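Local structure of tRNA(Phe) 7-((3-amino-3-carboxypropyl)-4-demethylwyosine(37)-N(4))-methyltransferase 1 (Pyrococcus horikoshii, 2IT2) at residues G56-M61 with R80-Y85; Y85-A90 with E168-I173. The protein probably transfers a methyl group from S-adenosyl-L-methionine to N-4 of a wyosine precursor at position 37 of tRNA(Phe), a step in making wyosine derivatives. All coordinates share one frame; numbering follows the deposited sequence.

Contact 1: residues G56-M61 with R80-Y85; sequences GRISVM and REVSLY
Ile58 reaches from strand 48-63 onto the extended segment that runs through Arg80, Glu81 and Val82, and its CD1 makes each of the close approaches between the two. That methyl lies 3.6 Å from Arg80 O. It is also 4.3 Å from Val82 CG1, a van der Waals contact partly with main chain and partly with a second branched side chain. CG1 stands beside the backbone N (chi1 -65°) and the chain then extends with chi2 at 169°, which carries CD1 well clear of the strand. Val82 points its CB back toward the strand, and its main-chain N is hydrogen-bonded to Asn178 OD1 of helix 167-194. Arg80 contributes mainly its carbonyl: its CB points away from the strand, and its NH2 forms a salt bridge with Glu33 OE2. Ile58 is buried further by Phe101, Trp78 and Met181, while its backbone pairs with Trp78. Just beyond Val82, Ser83 takes the N-cap position of helix 84-91. In this alpha+beta fold, the connection from strand 73-78, which pairs with strand 48-63, thus packs through Val82 and the Arg80 carbonyl on the sheet residue Ile58 and leads into a helix lying on the same face of the antiparallel sheet.

Contact 2: residues Y85-A90 with E168-I173; sequences YEVLEA and EYLNKI
Leu170 of helix 167-194 meets Val87 and Leu88 of helix 84-91 in a helix-to-helix contact of the alpha+beta fold, where both helices also reach Phe101 of the antiparallel sheet, through Val87 and Ile173. The nearest CA atoms, those of Val87 and Leu170, are 8.8 Å apart, so the side chains bridge the gap. From the Leu170 backbone, CB points toward helix 84-91 and carries CG anti to the backbone N (chi1 -172°). CB and CG make none of the closest approaches; the two methyls at the fork do the touching, one for each neighbour. CD1 goes to the buried Val87, 4.0 Å from its CG1, the two side chains lying alongside each other and running opposite ways. CD2 turns to the more exposed Leu88, whose CD2 reaches across to it although the CB does not point at helix 167-194, and lies 4.1 Å from Leu88 CG. Leu84 and Ile91 also pack on Leu170, while Tyr169 faces the second subunit and gives its hydroxyl a hydrogen bond with Leu156 O there. The tightest touch is between methyls: Leu88 CD2 and Leu170 CD2 are 3.3 Å apart, closer than usual van der Waals contact.

Helix 84-91 joins the two contacts: contact 1 holds the segment leading into it against strand 48-63, and contact 2 holds its middle, at Val87 and Leu88, against helix 167-194. Their centres are about 9 Å apart and they merge through packing, with Leu84 CD1 3.3 Å from Leu170 CD2. Val82 CG2 also lies 3.6 Å from Val87 CG2. Contact 1 is partly buried, Ile58 and Val82 inside and Arg80 and Glu81 exposed; contact 2 is the more buried, with Leu88 its one exposed residue. Yet the centre of contact 1 is about 14 Å from the chain's centre, against about 23 Å for contact 2. Beside the sheet a methyl rests partly on a backbone carbonyl; between the helices methyl meets methyl.

Contact 1: residues G56-M61 with R80-Y85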
# COMPACT_ATOMS: atom_id res chain seq x y z
N GLY B 56 -0.33 -9.44 10.33
CA GLY B 56 0.35 -9.97 9.16
C GLY B 56 -0.24 -11.30 8.75
O GLY B 56 -0.72 -12.05 9.60
N ARG B 57 -0.22 -11.63 7.47
CA ARG B 57 -0.80 -12.90 7.06
C ARG B 57 -0.22 -13.54 5.82
O ARG B 57 0.22 -12.86 4.89
CB ARG B 57 -2.30 -12.73 6.86
CG ARG B 57 -2.68 -11.93 5.63
CD ARG B 57 -4.18 -12.07 5.33
NE ARG B 57 -4.57 -11.49 4.05
CZ ARG B 57 -4.49 -10.20 3.75
NH1 ARG B 57 -4.03 -9.33 4.64
NH2 ARG B 57 -4.87 -9.77 2.55
N ILE B 58 -0.20 -14.87 5.83
CA ILE B 58 0.24 -15.65 4.69
C ILE B 58 -1.04 -16.36 4.29
O ILE B 58 -1.78 -16.85 5.15
CB ILE B 58 1.33 -16.69 5.06
CG1 ILE B 58 2.60 -15.96 5.51
CG2 ILE B 58 1.63 -17.60 3.85
CD1 ILE B 58 3.64 -16.86 6.13
N SER B 59 -1.32 -16.41 3.00
CA SER B 59 -2.55 -17.03 2.58
C SER B 59 -2.42 -17.78 1.27
O SER B 59 -1.58 -17.47 0.44
CB SER B 59 -3.63 -15.96 2.41
OG SER B 59 -3.66 -15.05 3.49
N VAL B 60 -3.26 -18.80 1.11
CA VAL B 60 -3.35 -19.53 -0.13
C VAL B 60 -4.82 -19.34 -0.42
O VAL B 60 -5.68 -19.83 0.32
CB VAL B 60 -3.05 -21.02 0.02
CG1 VAL B 60 -3.46 -21.74 -1.25
CG2 VAL B 60 -1.56 -21.23 0.27
N MSE B 61 -5.12 -18.59 -1.47
CA MSE B 61 -6.51 -18.31 -1.79
C MSE B 61 -6.79 -18.28 -3.28
O MSE B 61 -5.89 -18.06 -4.09
CB MSE B 61 -6.93 -16.98 -1.14
CG MSE B 61 -6.05 -15.79 -1.48
SE MSE B 61 -6.53 -14.96 -3.16
CE MSE B 61 -7.65 -13.53 -2.53
N ARG B 80 0.99 -16.77 11.20
CA ARG B 80 2.27 -17.25 11.69
C ARG B 80 3.17 -17.69 10.54
O ARG B 80 2.73 -17.89 9.42
CB ARG B 80 2.01 -18.44 12.62
CG ARG B 80 1.62 -17.99 14.03
CD ARG B 80 1.60 -19.16 15.02
NE ARG B 80 1.09 -18.73 16.33
CZ ARG B 80 -0.22 -18.90 16.57
NH1 ARG B 80 -1.00 -19.45 15.65
NH2 ARG B 80 -0.73 -18.53 17.74
N GLU B 81 4.43 -18.03 10.78
CA GLU B 81 5.23 -18.66 9.74
C GLU B 81 4.63 -20.04 9.49
O GLU B 81 4.04 -20.64 10.38
CB GLU B 81 6.68 -18.80 10.20
CG GLU B 81 7.32 -17.48 10.57
CD GLU B 81 8.72 -17.65 11.08
OE1 GLU B 81 9.62 -17.98 10.27
OE2 GLU B 81 8.92 -17.45 12.30
N VAL B 82 4.78 -20.54 8.27
CA VAL B 82 4.20 -21.82 7.90
C VAL B 82 5.20 -22.88 7.46
O VAL B 82 6.38 -22.61 7.22
CB VAL B 82 3.16 -21.63 6.76
CG1 VAL B 82 2.07 -20.67 7.20
CG2 VAL B 82 3.86 -21.11 5.51
N SER B 83 4.71 -24.11 7.38
CA SER B 83 5.53 -25.23 6.95
C SER B 83 5.02 -25.63 5.58
O SER B 83 3.87 -25.28 5.22
CB SER B 83 5.40 -26.41 7.89
OG SER B 83 4.04 -26.82 8.04
N LEU B 84 5.86 -26.34 4.81
CA LEU B 84 5.47 -26.77 3.45
C LEU B 84 4.23 -27.64 3.54
O LEU B 84 3.40 -27.57 2.68
CB LEU B 84 6.58 -27.56 2.78
CG LEU B 84 6.74 -27.73 1.27
CD1 LEU B 84 6.23 -26.50 0.50
CD2 LEU B 84 8.25 -28.04 1.03
N TYR B 85 4.10 -28.46 4.60
CA TYR B 85 2.94 -29.35 4.80
C TYR B 85 1.63 -28.58 4.83
O TYR B 85 0.69 -28.92 4.11
CB TYR B 85 3.06 -30.15 6.11
CG TYR B 85 1.79 -30.92 6.44
CD1 TYR B 85 1.47 -32.10 5.75
CD2 TYR B 85 0.92 -30.48 7.43
CE1 TYR B 85 0.31 -32.80 6.04
CE2 TYR B 85 -0.26 -31.18 7.72
CZ TYR B 85 -0.55 -32.34 7.02
OH TYR B 85 -1.69 -33.05 7.31

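Contact 2: residues Y85-A90 with E168-I173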
# COMPACT_ATOMS: atom_id res chain seq x y z
N TYR B 85 4.10 -28.46 4.60
CA TYR B 85 2.94 -29.35 4.80
C TYR B 85 1.63 -28.58 4.83
O TYR B 85 0.69 -28.92 4.11
CB TYR B 85 3.06 -30.15 6.11
CG TYR B 85 1.79 -30.92 6.44
CD1 TYR B 85 1.47 -32.10 5.75
CD2 TYR B 85 0.92 -30.48 7.43
CE1 TYR B 85 0.31 -32.80 6.04
CE2 TYR B 85 -0.26 -31.18 7.72
CZ TYR B 85 -0.55 -32.34 7.02
OH TYR B 85 -1.69 -33.05 7.31
N GLU B 86 1.58 -27.56 5.67
CA GLU B 86 0.40 -26.72 5.79
C GLU B 86 -0.01 -26.13 4.44
O GLU B 86 -1.17 -26.16 4.06
CB GLU B 86 0.66 -25.58 6.79
CG GLU B 86 0.69 -25.99 8.25
CD GLU B 86 0.95 -24.83 9.20
OE1 GLU B 86 2.04 -24.21 9.11
OE2 GLU B 86 0.06 -24.53 10.03
N VAL B 87 0.97 -25.60 3.71
CA VAL B 87 0.69 -24.98 2.43
C VAL B 87 0.19 -26.02 1.43
O VAL B 87 -0.77 -25.78 0.70
CB VAL B 87 1.94 -24.23 1.90
CG1 VAL B 87 1.65 -23.63 0.54
CG2 VAL B 87 2.34 -23.13 2.89
N LEU B 88 0.83 -27.18 1.41
CA LEU B 88 0.42 -28.23 0.49
C LEU B 88 -1.01 -28.69 0.75
O LEU B 88 -1.75 -28.98 -0.19
CB LEU B 88 1.36 -29.42 0.61
CG LEU B 88 2.80 -29.12 0.19
CD1 LEU B 88 3.72 -30.24 0.65
CD2 LEU B 88 2.85 -28.94 -1.32
N GLU B 89 -1.39 -28.75 2.02
CA GLU B 89 -2.74 -29.15 2.39
C GLU B 89 -3.77 -28.15 1.85
O GLU B 89 -4.87 -28.54 1.46
CB GLU B 89 -2.88 -29.24 3.91
CG GLU B 89 -2.04 -30.33 4.53
CD GLU B 89 -2.52 -31.71 4.16
OE1 GLU B 89 -2.42 -32.09 2.97
OE2 GLU B 89 -3.00 -32.43 5.06
N ALA B 90 -3.42 -26.87 1.85
CA ALA B 90 -4.32 -25.83 1.35
C ALA B 90 -4.40 -25.94 -0.17
O ALA B 90 -5.48 -25.88 -0.75
CB ALA B 90 -3.82 -24.44 1.76
N GLU B 168 10.20 -27.68 -5.31
CA GLU B 168 11.36 -26.82 -5.12
C GLU B 168 10.96 -25.35 -5.12
O GLU B 168 11.37 -24.60 -4.22
CB GLU B 168 12.41 -27.06 -6.21
CG GLU B 168 13.67 -26.24 -5.98
CD GLU B 168 14.23 -26.44 -4.59
OE1 GLU B 168 14.60 -27.59 -4.26
OE2 GLU B 168 14.31 -25.46 -3.83
N TYR B 169 10.18 -24.91 -6.11
CA TYR B 169 9.75 -23.52 -6.18
C TYR B 169 8.88 -23.23 -4.96
O TYR B 169 9.05 -22.19 -4.33
CB TYR B 169 8.99 -23.25 -7.49
CG TYR B 169 8.53 -21.81 -7.74
CD1 TYR B 169 9.26 -20.71 -7.28
CD2 TYR B 169 7.37 -21.55 -8.46
CE1 TYR B 169 8.84 -19.38 -7.55
CE2 TYR B 169 6.94 -20.24 -8.73
CZ TYR B 169 7.68 -19.16 -8.27
OH TYR B 169 7.22 -17.87 -8.54
N LEU B 170 7.98 -24.14 -4.60
CA LEU B 170 7.13 -23.91 -3.44
C LEU B 170 7.99 -23.76 -2.17
O LEU B 170 7.69 -22.93 -1.31
CB LEU B 170 6.11 -25.04 -3.27
CG LEU B 170 5.05 -24.77 -2.18
CD1 LEU B 170 4.25 -23.53 -2.55
CD2 LEU B 170 4.13 -25.96 -2.05
N ASN B 171 9.07 -24.53 -2.07
CA ASN B 171 9.96 -24.43 -0.91
C ASN B 171 10.63 -23.06 -0.84
O ASN B 171 10.77 -22.49 0.25
CB ASN B 171 11.04 -25.51 -0.96
CG ASN B 171 11.99 -25.41 0.20
OD1 ASN B 171 13.20 -25.26 0.01
ND2 ASN B 171 11.46 -25.49 1.41
N LYS B 172 11.05 -22.52 -1.98
CA LYS B 172 11.68 -21.20 -2.02
C LYS B 172 10.65 -20.12 -1.66
O LYS B 172 10.98 -19.18 -0.93
CB LYS B 172 12.26 -20.91 -3.40
CG LYS B 172 13.36 -21.87 -3.85
CD LYS B 172 14.57 -21.79 -2.93
CE LYS B 172 15.67 -22.72 -3.39
NZ LYS B 172 16.82 -22.69 -2.45
N ILE B 173 9.42 -20.24 -2.14
CA ILE B 173 8.37 -19.26 -1.84
C ILE B 173 8.06 -19.25 -0.34
O ILE B 173 7.91 -18.18 0.27
CB ILE B 173 7.08 -19.58 -2.63
CG1 ILE B 173 7.33 -19.38 -4.12
CG2 ILE B 173 5.91 -18.73 -2.12
CD1 ILE B 173 6.24 -19.95 -5.01